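Local coordinates for 3-hydroxyisobutyrate dehydrogenase (Salmonella typhimurium, PDB 3G0O), which probably oxidises L-threonate to 2-oxo-tetronate, using NAD(+) in preference to NADP(+), at residues L91-P94 and G95-V98; S145-E148 and A149-T152; Q183-A186 and G187-A191; L249-V252 and A253-K257. All coordinates share one frame; numbering follows the deposited sequence.

Contact 1: residues L91-P94 and G95-V98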
ATOM      1  N   LEU A  91     -21.972  32.965  15.664  1.00 27.52           N
ATOM      2  CA  LEU A  91     -23.417  32.795  15.566  1.00 27.13           C
ATOM      3  C   LEU A  91     -23.866  31.512  16.245  1.00 27.57           C
ATOM      4  O   LEU A  91     -25.046  31.325  16.526  1.00 27.44           O
ATOM      5  CB  LEU A  91     -23.835  32.749  14.103  1.00 26.95           C
ATOM      6  CG  LEU A  91     -23.490  33.970  13.259  1.00 28.47           C
ATOM      7  CD1 LEU A  91     -23.911  33.699  11.827  1.00 28.62           C
ATOM      8  CD2 LEU A  91     -24.191  35.199  13.814  1.00 26.79           C
HETATM    9  N   MSE A  92     -22.909  30.625  16.492  1.00 26.33           N
HETATM   10  CA  MSE A  92     -23.182  29.335  17.108  1.00 26.48           C
HETATM   11  C   MSE A  92     -23.571  29.435  18.573  1.00 25.33           C
HETATM   12  O   MSE A  92     -23.014  30.232  19.328  1.00 24.72           O
HETATM   13  CB  MSE A  92     -21.969  28.419  16.923  1.00 27.63           C
HETATM   14  CG  MSE A  92     -21.759  28.067  15.456  1.00 30.20           C
HETATM   15 SE   MSE A  92     -20.364  26.804  15.094  1.00 33.88          SE
HETATM   16  CE  MSE A  92     -21.197  25.202  15.733  1.00 27.94           C
ATOM     17  N   LYS A  93     -24.531  28.612  18.971  1.00 25.20           N
ATOM     18  CA  LYS A  93     -25.008  28.630  20.342  1.00 26.62           C
ATOM     19  C   LYS A  93     -24.059  27.937  21.307  1.00 26.10           C
ATOM     20  O   LYS A  93     -23.392  26.965  20.956  1.00 27.08           O
ATOM     21  CB  LYS A  93     -26.400  27.989  20.428  1.00 27.08           C
ATOM     22  CG  LYS A  93     -26.465  26.576  19.873  1.00 29.05           C
ATOM     23  CD  LYS A  93     -27.876  26.007  19.895  1.00 29.93           C
ATOM     24  CE  LYS A  93     -27.956  24.767  19.026  1.00 31.12           C
ATOM     25  NZ  LYS A  93     -29.195  23.979  19.291  1.00 30.91           N
ATOM     26  N   PRO A  94     -23.988  28.437  22.549  1.00 26.08           N
ATOM     27  CA  PRO A  94     -23.114  27.856  23.571  1.00 25.02           C
ATOM     28  C   PRO A  94     -23.292  26.344  23.701  1.00 24.58           C
ATOM     29  O   PRO A  94     -24.412  25.832  23.669  1.00 24.63           O
ATOM     30  CB  PRO A  94     -23.537  28.594  24.835  1.00 25.46           C
ATOM     31  CG  PRO A  94     -23.924  29.941  24.317  1.00 24.95           C
ATOM     32  CD  PRO A  94     -24.739  29.582  23.096  1.00 26.28           C
ATOM     33  N   GLY A  95     -22.180  25.633  23.847  1.00 25.17           N
ATOM     34  CA  GLY A  95     -22.249  24.191  23.988  1.00 24.97           C
ATOM     35  C   GLY A  95     -22.210  23.415  22.683  1.00 24.94           C
ATOM     36  O   GLY A  95     -22.004  22.203  22.703  1.00 25.88           O
ATOM     37  N   SER A  96     -22.416  24.093  21.554  1.00 23.12           N
ATOM     38  CA  SER A  96     -22.391  23.416  20.258  1.00 23.35           C
ATOM     39  C   SER A  96     -20.953  23.010  19.936  1.00 21.99           C
ATOM     40  O   SER A  96     -20.011  23.557  20.500  1.00 21.08           O
ATOM     41  CB  SER A  96     -22.962  24.324  19.160  1.00 22.05           C
ATOM     42  OG  SER A  96     -22.243  25.538  19.044  1.00 25.60           O
ATOM     43  N   ALA A  97     -20.784  22.049  19.035  1.00 21.01           N
ATOM     44  CA  ALA A  97     -19.441  21.583  18.696  1.00 20.23           C
ATOM     45  C   ALA A  97     -19.045  21.791  17.242  1.00 20.92           C
ATOM     46  O   ALA A  97     -19.883  21.775  16.342  1.00 20.88           O
ATOM     47  CB  ALA A  97     -19.308  20.108  19.053  1.00 19.13           C
ATOM     48  N   VAL A  98     -17.750  21.991  17.021  1.00 20.31           N
ATOM     49  CA  VAL A  98     -17.232  22.157  15.673  1.00 19.97           C
ATOM     50  C   VAL A  98     -16.230  21.037  15.438  1.00 19.35           C
ATOM     51  O   VAL A  98     -15.254  20.907  16.171  1.00 20.30           O
ATOM     52  CB  VAL A  98     -16.510  23.500  15.481  1.00 20.88           C
ATOM     53  CG1 VAL A  98     -15.934  23.566  14.077  1.00 20.28           C
ATOM     54  CG2 VAL A  98     -17.470  24.649  15.710  1.00 20.85           C
TER

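Contact 2: residues S145-E148 and A149-T152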
ATOM      1  N   SER A 145      -8.718  14.193  18.382  1.00 18.10           N
ATOM      2  CA  SER A 145      -8.214  14.539  19.700  1.00 19.40           C
ATOM      3  C   SER A 145      -9.007  15.761  20.157  1.00 19.79           C
ATOM      4  O   SER A 145      -9.336  16.637  19.354  1.00 19.42           O
ATOM      5  CB  SER A 145      -6.712  14.853  19.652  1.00 18.25           C
ATOM      6  OG  SER A 145      -6.442  16.005  18.878  1.00 18.68           O
ATOM      7  N   GLY A 146      -9.324  15.809  21.446  1.00 19.34           N
ATOM      8  CA  GLY A 146     -10.093  16.921  21.971  1.00 19.83           C
ATOM      9  C   GLY A 146     -10.757  16.546  23.280  1.00 19.93           C
ATOM     10  O   GLY A 146     -10.660  15.401  23.726  1.00 19.63           O
ATOM     11  N   SER A 147     -11.451  17.510  23.879  1.00 20.17           N
ATOM     12  CA  SER A 147     -12.123  17.327  25.164  1.00 21.41           C
ATOM     13  C   SER A 147     -13.259  16.316  25.169  1.00 21.21           C
ATOM     14  O   SER A 147     -13.796  15.940  24.126  1.00 21.10           O
ATOM     15  CB  SER A 147     -12.667  18.665  25.659  1.00 20.28           C
ATOM     16  OG  SER A 147     -13.740  19.087  24.835  1.00 20.06           O
ATOM     17  N   GLU A 148     -13.626  15.891  26.371  1.00 21.52           N
ATOM     18  CA  GLU A 148     -14.708  14.937  26.555  1.00 22.42           C
ATOM     19  C   GLU A 148     -16.002  15.603  26.107  1.00 20.23           C
ATOM     20  O   GLU A 148     -16.902  14.951  25.575  1.00 21.43           O
ATOM     21  CB  GLU A 148     -14.811  14.537  28.031  1.00 24.10           C
ATOM     22  CG  GLU A 148     -15.888  13.507  28.317  1.00 27.07           C
ATOM     23  CD  GLU A 148     -15.710  12.244  27.499  1.00 29.62           C
ATOM     24  OE1 GLU A 148     -14.618  11.640  27.563  1.00 28.68           O
ATOM     25  OE2 GLU A 148     -16.665  11.857  26.792  1.00 30.49           O
ATOM     26  N   ALA A 149     -16.078  16.911  26.317  1.00 19.71           N
ATOM     27  CA  ALA A 149     -17.254  17.676  25.934  1.00 20.42           C
ATOM     28  C   ALA A 149     -17.432  17.642  24.418  1.00 20.30           C
ATOM     29  O   ALA A 149     -18.550  17.517  23.923  1.00 20.52           O
ATOM     30  CB  ALA A 149     -17.121  19.113  26.416  1.00 19.58           C
ATOM     31  N   ALA A 150     -16.329  17.746  23.679  1.00 18.74           N
ATOM     32  CA  ALA A 150     -16.402  17.722  22.217  1.00 18.67           C
ATOM     33  C   ALA A 150     -16.790  16.333  21.719  1.00 17.69           C
ATOM     34  O   ALA A 150     -17.664  16.197  20.864  1.00 18.36           O
ATOM     35  CB  ALA A 150     -15.057  18.144  21.609  1.00 18.10           C
ATOM     36  N   PHE A 151     -16.134  15.304  22.250  1.00 17.36           N
ATOM     37  CA  PHE A 151     -16.426  13.931  21.852  1.00 17.65           C
ATOM     38  C   PHE A 151     -17.873  13.559  22.143  1.00 19.21           C
ATOM     39  O   PHE A 151     -18.541  12.926  21.324  1.00 17.94           O
ATOM     40  CB  PHE A 151     -15.497  12.953  22.580  1.00 18.77           C
ATOM     41  CG  PHE A 151     -14.177  12.735  21.885  1.00 18.15           C
ATOM     42  CD1 PHE A 151     -14.119  12.040  20.679  1.00 19.79           C
ATOM     43  CD2 PHE A 151     -13.000  13.241  22.422  1.00 19.51           C
ATOM     44  CE1 PHE A 151     -12.903  11.855  20.016  1.00 19.82           C
ATOM     45  CE2 PHE A 151     -11.778  13.060  21.764  1.00 20.03           C
ATOM     46  CZ  PHE A 151     -11.734  12.365  20.560  1.00 18.19           C
ATOM     47  N   THR A 152     -18.353  13.958  23.316  1.00 19.79           N
ATOM     48  CA  THR A 152     -19.717  13.651  23.720  1.00 20.25           C
ATOM     49  C   THR A 152     -20.749  14.346  22.840  1.00 18.71           C
ATOM     50  O   THR A 152     -21.700  13.722  22.381  1.00 19.16           O
ATOM     51  CB  THR A 152     -19.963  14.049  25.195  1.00 20.74           C
ATOM     52  OG1 THR A 152     -19.093  13.289  26.045  1.00 22.41           O
ATOM     53  CG2 THR A 152     -21.414  13.778  25.590  1.00 19.95           C
TER

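Contact 3: residues Q183-A186 and G187-A191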
ATOM      1  N   GLN A 183      -0.569  11.334   5.751  1.00 13.00           N
ATOM      2  CA  GLN A 183      -0.392  11.905   4.418  1.00 11.96           C
ATOM      3  C   GLN A 183       0.994  11.647   3.836  1.00 12.87           C
ATOM      4  O   GLN A 183       1.173  11.693   2.618  1.00 13.04           O
ATOM      5  CB  GLN A 183      -0.688  13.405   4.423  1.00 11.86           C
ATOM      6  CG  GLN A 183      -2.157  13.744   4.632  1.00 13.45           C
ATOM      7  CD  GLN A 183      -3.079  12.987   3.688  1.00 15.97           C
ATOM      8  OE1 GLN A 183      -3.484  11.860   3.970  1.00 17.07           O
ATOM      9  NE2 GLN A 183      -3.411  13.604   2.555  1.00 17.31           N
ATOM     10  N   LEU A 184       1.968  11.383   4.701  1.00 10.78           N
ATOM     11  CA  LEU A 184       3.315  11.073   4.240  1.00 11.14           C
ATOM     12  C   LEU A 184       3.182   9.767   3.451  1.00 14.54           C
ATOM     13  O   LEU A 184       3.679   9.647   2.330  1.00 12.78           O
ATOM     14  CB  LEU A 184       4.266  10.880   5.434  1.00 12.32           C
ATOM     15  CG  LEU A 184       5.745  10.548   5.154  1.00 14.16           C
ATOM     16  CD1 LEU A 184       6.555  10.743   6.431  1.00 15.47           C
ATOM     17  CD2 LEU A 184       5.902   9.120   4.644  1.00 15.03           C
ATOM     18  N   LEU A 185       2.488   8.798   4.039  1.00 13.06           N
ATOM     19  CA  LEU A 185       2.288   7.508   3.383  1.00 13.47           C
ATOM     20  C   LEU A 185       1.431   7.639   2.121  1.00 14.07           C
ATOM     21  O   LEU A 185       1.773   7.097   1.074  1.00 12.85           O
ATOM     22  CB  LEU A 185       1.646   6.517   4.358  1.00 14.97           C
ATOM     23  CG  LEU A 185       2.576   5.989   5.460  1.00 17.46           C
ATOM     24  CD1 LEU A 185       1.779   5.217   6.497  1.00 18.35           C
ATOM     25  CD2 LEU A 185       3.647   5.104   4.833  1.00 16.38           C
ATOM     26  N   ALA A 186       0.318   8.359   2.220  1.00 14.34           N
ATOM     27  CA  ALA A 186      -0.562   8.536   1.069  1.00 13.63           C
ATOM     28  C   ALA A 186       0.217   9.161  -0.090  1.00 13.83           C
ATOM     29  O   ALA A 186       0.152   8.683  -1.219  1.00 12.55           O
ATOM     30  CB  ALA A 186      -1.752   9.427   1.443  1.00 12.91           C
ATOM     31  N   GLY A 187       0.965  10.223   0.208  1.00 11.31           N
ATOM     32  CA  GLY A 187       1.732  10.905  -0.820  1.00 10.72           C
ATOM     33  C   GLY A 187       2.835  10.067  -1.436  1.00 11.79           C
ATOM     34  O   GLY A 187       2.984  10.031  -2.661  1.00 10.25           O
ATOM     35  N   VAL A 188       3.619   9.406  -0.592  1.00  9.67           N
ATOM     36  CA  VAL A 188       4.703   8.570  -1.085  1.00 10.97           C
ATOM     37  C   VAL A 188       4.144   7.407  -1.897  1.00 11.18           C
ATOM     38  O   VAL A 188       4.706   7.034  -2.923  1.00  9.59           O
ATOM     39  CB  VAL A 188       5.558   8.017   0.076  1.00 11.00           C
ATOM     40  CG1 VAL A 188       6.511   6.941  -0.435  1.00 12.10           C
ATOM     41  CG2 VAL A 188       6.346   9.155   0.721  1.00 10.60           C
ATOM     42  N   HIS A 189       3.030   6.839  -1.447  1.00  9.64           N
ATOM     43  CA  HIS A 189       2.446   5.717  -2.175  1.00 11.31           C
ATOM     44  C   HIS A 189       1.957   6.118  -3.567  1.00 10.79           C
ATOM     45  O   HIS A 189       2.151   5.372  -4.527  1.00 12.25           O
ATOM     46  CB  HIS A 189       1.321   5.078  -1.357  1.00 10.62           C
ATOM     47  CG  HIS A 189       1.810   4.339  -0.147  1.00 10.54           C
ATOM     48  ND1 HIS A 189       0.974   3.942   0.874  1.00 10.73           N
ATOM     49  CD2 HIS A 189       3.057   3.957   0.219  1.00 11.64           C
ATOM     50  CE1 HIS A 189       1.685   3.352   1.819  1.00 11.19           C
ATOM     51  NE2 HIS A 189       2.952   3.349   1.447  1.00 10.85           N
ATOM     52  N   ILE A 190       1.340   7.286  -3.701  1.00 10.26           N
ATOM     53  CA  ILE A 190       0.896   7.699  -5.028  1.00 11.50           C
ATOM     54  C   ILE A 190       2.119   7.865  -5.934  1.00 11.36           C
ATOM     55  O   ILE A 190       2.135   7.378  -7.064  1.00 10.53           O
ATOM     56  CB  ILE A 190       0.116   9.031  -5.003  1.00 11.16           C
ATOM     57  CG1 ILE A 190      -1.215   8.841  -4.265  1.00 10.93           C
ATOM     58  CG2 ILE A 190      -0.147   9.498  -6.437  1.00 10.71           C
ATOM     59  CD1 ILE A 190      -1.983  10.129  -4.024  1.00 11.90           C
ATOM     60  N   ALA A 191       3.148   8.539  -5.429  1.00 11.28           N
ATOM     61  CA  ALA A 191       4.354   8.759  -6.218  1.00 12.39           C
ATOM     62  C   ALA A 191       5.069   7.453  -6.568  1.00 12.40           C
ATOM     63  O   ALA A 191       5.558   7.292  -7.686  1.00 11.76           O
ATOM     64  CB  ALA A 191       5.312   9.711  -5.474  1.00 10.99           C
TER

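Contact 4: residues L249-V252 and A253-K257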
ATOM      1  N   LEU A 249       2.497  17.266   1.641  1.00 12.62           N
ATOM      2  CA  LEU A 249       3.861  16.807   1.849  1.00 14.06           C
ATOM      3  C   LEU A 249       4.718  17.978   2.329  1.00 13.26           C
ATOM      4  O   LEU A 249       5.787  17.782   2.910  1.00 13.65           O
ATOM      5  CB  LEU A 249       4.423  16.195   0.565  1.00 10.96           C
ATOM      6  CG  LEU A 249       3.836  14.812   0.233  1.00 13.37           C
ATOM      7  CD1 LEU A 249       4.314  14.365  -1.138  1.00 14.56           C
ATOM      8  CD2 LEU A 249       4.236  13.804   1.298  1.00 15.35           C
ATOM      9  N   GLY A 250       4.242  19.192   2.083  1.00 12.44           N
ATOM     10  CA  GLY A 250       4.958  20.364   2.551  1.00 14.22           C
ATOM     11  C   GLY A 250       4.778  20.429   4.061  1.00 14.18           C
ATOM     12  O   GLY A 250       5.708  20.749   4.802  1.00 15.85           O
ATOM     13  N   LEU A 251       3.568  20.114   4.517  1.00 14.26           N
ATOM     14  CA  LEU A 251       3.267  20.124   5.942  1.00 14.88           C
ATOM     15  C   LEU A 251       4.059  19.014   6.638  1.00 14.14           C
ATOM     16  O   LEU A 251       4.530  19.185   7.766  1.00 13.74           O
ATOM     17  CB  LEU A 251       1.765  19.937   6.163  1.00 17.34           C
ATOM     18  CG  LEU A 251       1.253  19.951   7.604  1.00 22.37           C
ATOM     19  CD1 LEU A 251       1.781  21.175   8.341  1.00 24.09           C
ATOM     20  CD2 LEU A 251      -0.271  19.950   7.588  1.00 23.37           C
ATOM     21  N   VAL A 252       4.199  17.877   5.965  1.00 12.19           N
ATOM     22  CA  VAL A 252       4.972  16.766   6.509  1.00 11.93           C
ATOM     23  C   VAL A 252       6.424  17.238   6.673  1.00 13.98           C
ATOM     24  O   VAL A 252       7.052  17.016   7.711  1.00  9.37           O
ATOM     25  CB  VAL A 252       4.926  15.534   5.565  1.00 11.88           C
ATOM     26  CG1 VAL A 252       6.010  14.538   5.937  1.00 11.63           C
ATOM     27  CG2 VAL A 252       3.557  14.856   5.656  1.00 12.44           C
ATOM     28  N   ALA A 253       6.941  17.905   5.646  1.00 12.77           N
ATOM     29  CA  ALA A 253       8.306  18.420   5.671  1.00 15.01           C
ATOM     30  C   ALA A 253       8.534  19.333   6.883  1.00 16.54           C
ATOM     31  O   ALA A 253       9.523  19.181   7.605  1.00 15.14           O
ATOM     32  CB  ALA A 253       8.603  19.177   4.376  1.00 14.72           C
ATOM     33  N   ASP A 254       7.617  20.271   7.107  1.00 18.35           N
ATOM     34  CA  ASP A 254       7.722  21.194   8.235  1.00 19.30           C
ATOM     35  C   ASP A 254       7.710  20.458   9.570  1.00 18.42           C
ATOM     36  O   ASP A 254       8.498  20.770  10.464  1.00 19.29           O
ATOM     37  CB  ASP A 254       6.574  22.206   8.220  1.00 22.71           C
ATOM     38  CG  ASP A 254       6.686  23.203   7.089  1.00 26.03           C
ATOM     39  OD1 ASP A 254       7.802  23.400   6.563  1.00 28.73           O
ATOM     40  OD2 ASP A 254       5.653  23.809   6.737  1.00 32.32           O
ATOM     41  N   THR A 255       6.811  19.487   9.706  1.00 17.97           N
ATOM     42  CA  THR A 255       6.709  18.714  10.940  1.00 17.73           C
ATOM     43  C   THR A 255       8.029  18.003  11.238  1.00 15.62           C
ATOM     44  O   THR A 255       8.540  18.058  12.355  1.00 14.27           O
ATOM     45  CB  THR A 255       5.568  17.669  10.852  1.00 18.59           C
ATOM     46  OG1 THR A 255       4.314  18.347  10.713  1.00 22.22           O
ATOM     47  CG2 THR A 255       5.528  16.802  12.104  1.00 20.96           C
ATOM     48  N   ALA A 256       8.584  17.341  10.228  1.00 13.34           N
ATOM     49  CA  ALA A 256       9.842  16.628  10.398  1.00 13.55           C
ATOM     50  C   ALA A 256      10.997  17.577  10.711  1.00 13.39           C
ATOM     51  O   ALA A 256      11.822  17.294  11.581  1.00 12.78           O
ATOM     52  CB  ALA A 256      10.159  15.816   9.140  1.00 12.67           C
ATOM     53  N   LYS A 257      11.061  18.704  10.009  1.00 14.47           N
ATOM     54  CA  LYS A 257      12.151  19.642  10.253  1.00 15.44           C
ATOM     55  C   LYS A 257      12.107  20.188  11.679  1.00 14.57           C
ATOM     56  O   LYS A 257      13.143  20.333  12.331  1.00 14.30           O
ATOM     57  CB  LYS A 257      12.119  20.789   9.237  1.00 16.93           C
ATOM     58  CG  LYS A 257      13.327  21.715   9.343  1.00 20.89           C
ATOM     59  CD  LYS A 257      13.662  22.386   8.014  1.00 21.78           C
ATOM     60  CE  LYS A 257      12.580  23.351   7.576  1.00 24.07           C
ATOM     61  NZ  LYS A 257      12.407  24.451   8.561  1.00 28.88           N
TER

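Contact 1: residues L91-P94 and G95-V98
S96 folds back on K93 O, closing a type II beta turn from K93 to S96 that leads into strand 97-100 of the Rossmann-type domain. Two donors of S96 grip this one carbonyl oxygen. The backbone N lies 3.1 Å from K93 O, and the hydroxyl OG approaches K93 O to 2.6 Å in the carbonyl plane. The hydroxyl gets there because chi1 of 59° sets OG between the backbone N and the carbonyl carbon of its own residue. At the third position of the turn G95 has a positive phi of 89°, where a side chain would collide with P94 O.

Beside the turn runs the selenomethionine M92. Its CE methyl passes 3.5 Å from S96 OG, and the bend at chi3 (73°) turns the end of the chain along the start of the strand. M92 and V98 cross at about a right angle. L68 of strand 67-70 and L121 pack on M92, I70 packs on V98, and the K93 ammonium leaves the turn for a salt bridge with D66. At the far end of this local contact, M92 SE rests 3.7 Å from V98 CG2, the branch beside the valine's own backbone N.

Contact 2: residues S145-E148 and A149-T152
A149, in the first turn of helix 148-161, sets its CB 3.7 Å from the hydroxyl OG of S147, the N-cap residue. The capping bond itself goes to A150, whose backbone N donates to S147 OG at 3.1 Å. A chi1 of 69° brings this hydroxyl back over the helix end, where it takes up an amide that has no earlier turn to bond to; the bond from A150 N to S147 O is weak.

F151 N then makes a nearly straight bond to S147 O (172°), the first regular bond of the helix. The ring of F151 lies alongside the incoming chain. G146 O lies at the ring edge, near its plane, 3.3 Å from CE2, while R167 makes a cation-pi contact with the same ring and L124 of strand 122-129 also packs on it.

T152 ends the segment with two donors on E148 O. Its backbone N and its OG1, the latter at 2.8 Å from E148 O, arrive from opposite faces of the carbonyl plane. E148 OE2 also comes within 2.9 Å of T152 OG1, and E148 OE1 forms a salt bridge with R167. The helix start thus has the amides of A150 and F151 met by the hydroxyl and the carbonyl of S147, and the glutamate near this positive dipole end would probably be favoured as an anion.

Contact 3: residues Q183-A186 and G187-A191
L185 O accepts the backbone N of H189 at 2.8 Å, one of four consecutive i to i+4 bonds in the long helix 174-202. This helix carries the predicted active-site K179 and belongs to the all-helical C-terminal domain of the 6-phosphogluconate dehydrogenase type. The bond from G187 N to Q183 O is as short, 2.8 Å.

L185 O has a second neighbour in the imidazole. With CG of H189 beside its own backbone N (chi1 -70°), the ring folds back over the preceding turn, and the oxygen sits 3.0 Å above one ring face, offset toward the rim. The L185 and H189 side chains point the same way, side by side, with L185 CD2 3.9 Å from H189 NE2. The H189 ring meets H189 of the second subunit edge-to-face, and G219 of that subunit packs on both L185 and H189, so this side of the helix lies in the dimer interface.

Q183 points elsewhere: the nearest atoms of its side chain and the bound tartrate are about 5 Å apart, and NE2 is hydrogen-bonded to D248. M223 and F245 both pack on A186 and I190, with I190 CG1 lying 3.3 Å from A186 O. On another flank L184 and V188 lie side by side, L184 CD2 touching V188 CG2 at 3.9 Å.

Contact 4: residues L249-V252 and A253-K257
V252 O receives the backbone N of A256 at 3.0 Å on the buried flank of helix 242-258, part of the helical C-terminal domain. On this flank V252 packs against I180 and L184 of helix 174-202 and against L263, which also meets A256. L249, a turn earlier, is pressed against A269, L270 and F273 of helix 264-281. Its carbonyl O takes A253 N at 3.0 Å.

The solvent side is looser and more polar. The methyl CB of A253 lies against the preceding turn, 3.3 Å from G250 O. G250 has no side chain, and its carbonyl O meets D254, whose backbone N bonds to G250 O at 3.0 Å. With chi1 at -70° the D254 carboxylate leans back over that turn without a hydrogen bond to G250 O. OD1 and OD2 of D254 stay 3.8 and 3.6 Å from G250 O, so this approach of negative groups is probably not attractive.

Between the two flanks stands T255, which touches I180. Its backbone N bonds to L251 O at 3.0 Å. Chi1 of -64° puts the hydroxyl beside the threonine's own backbone N and turns it back along the helix, leaving OG1 3.1 Å from L251 O.

Contacts 1 and 2 belong to the Rossmann-type domain, contacts 3 and 4 to the helical C-terminal domain. The first two, with centres about 14 Å apart, do not touch, though R153 of helix 148-161 bonds to G95 O. Both are partly buried and stand at the start of an element, a beta turn before a strand and a capped helix end; the serine hydroxyl adds a second donor to a turn carbonyl in contact 1 and serves as the capping acceptor in contact 2. Contacts 3 and 4 are mid-helix turns with regular backbone bonding, and they meet directly, L184 CD1 lying 3.9 Å from V252 CG1. Contact 3 is wholly buried and reaches the second subunit, whereas contact 4 keeps a solvent-facing flank.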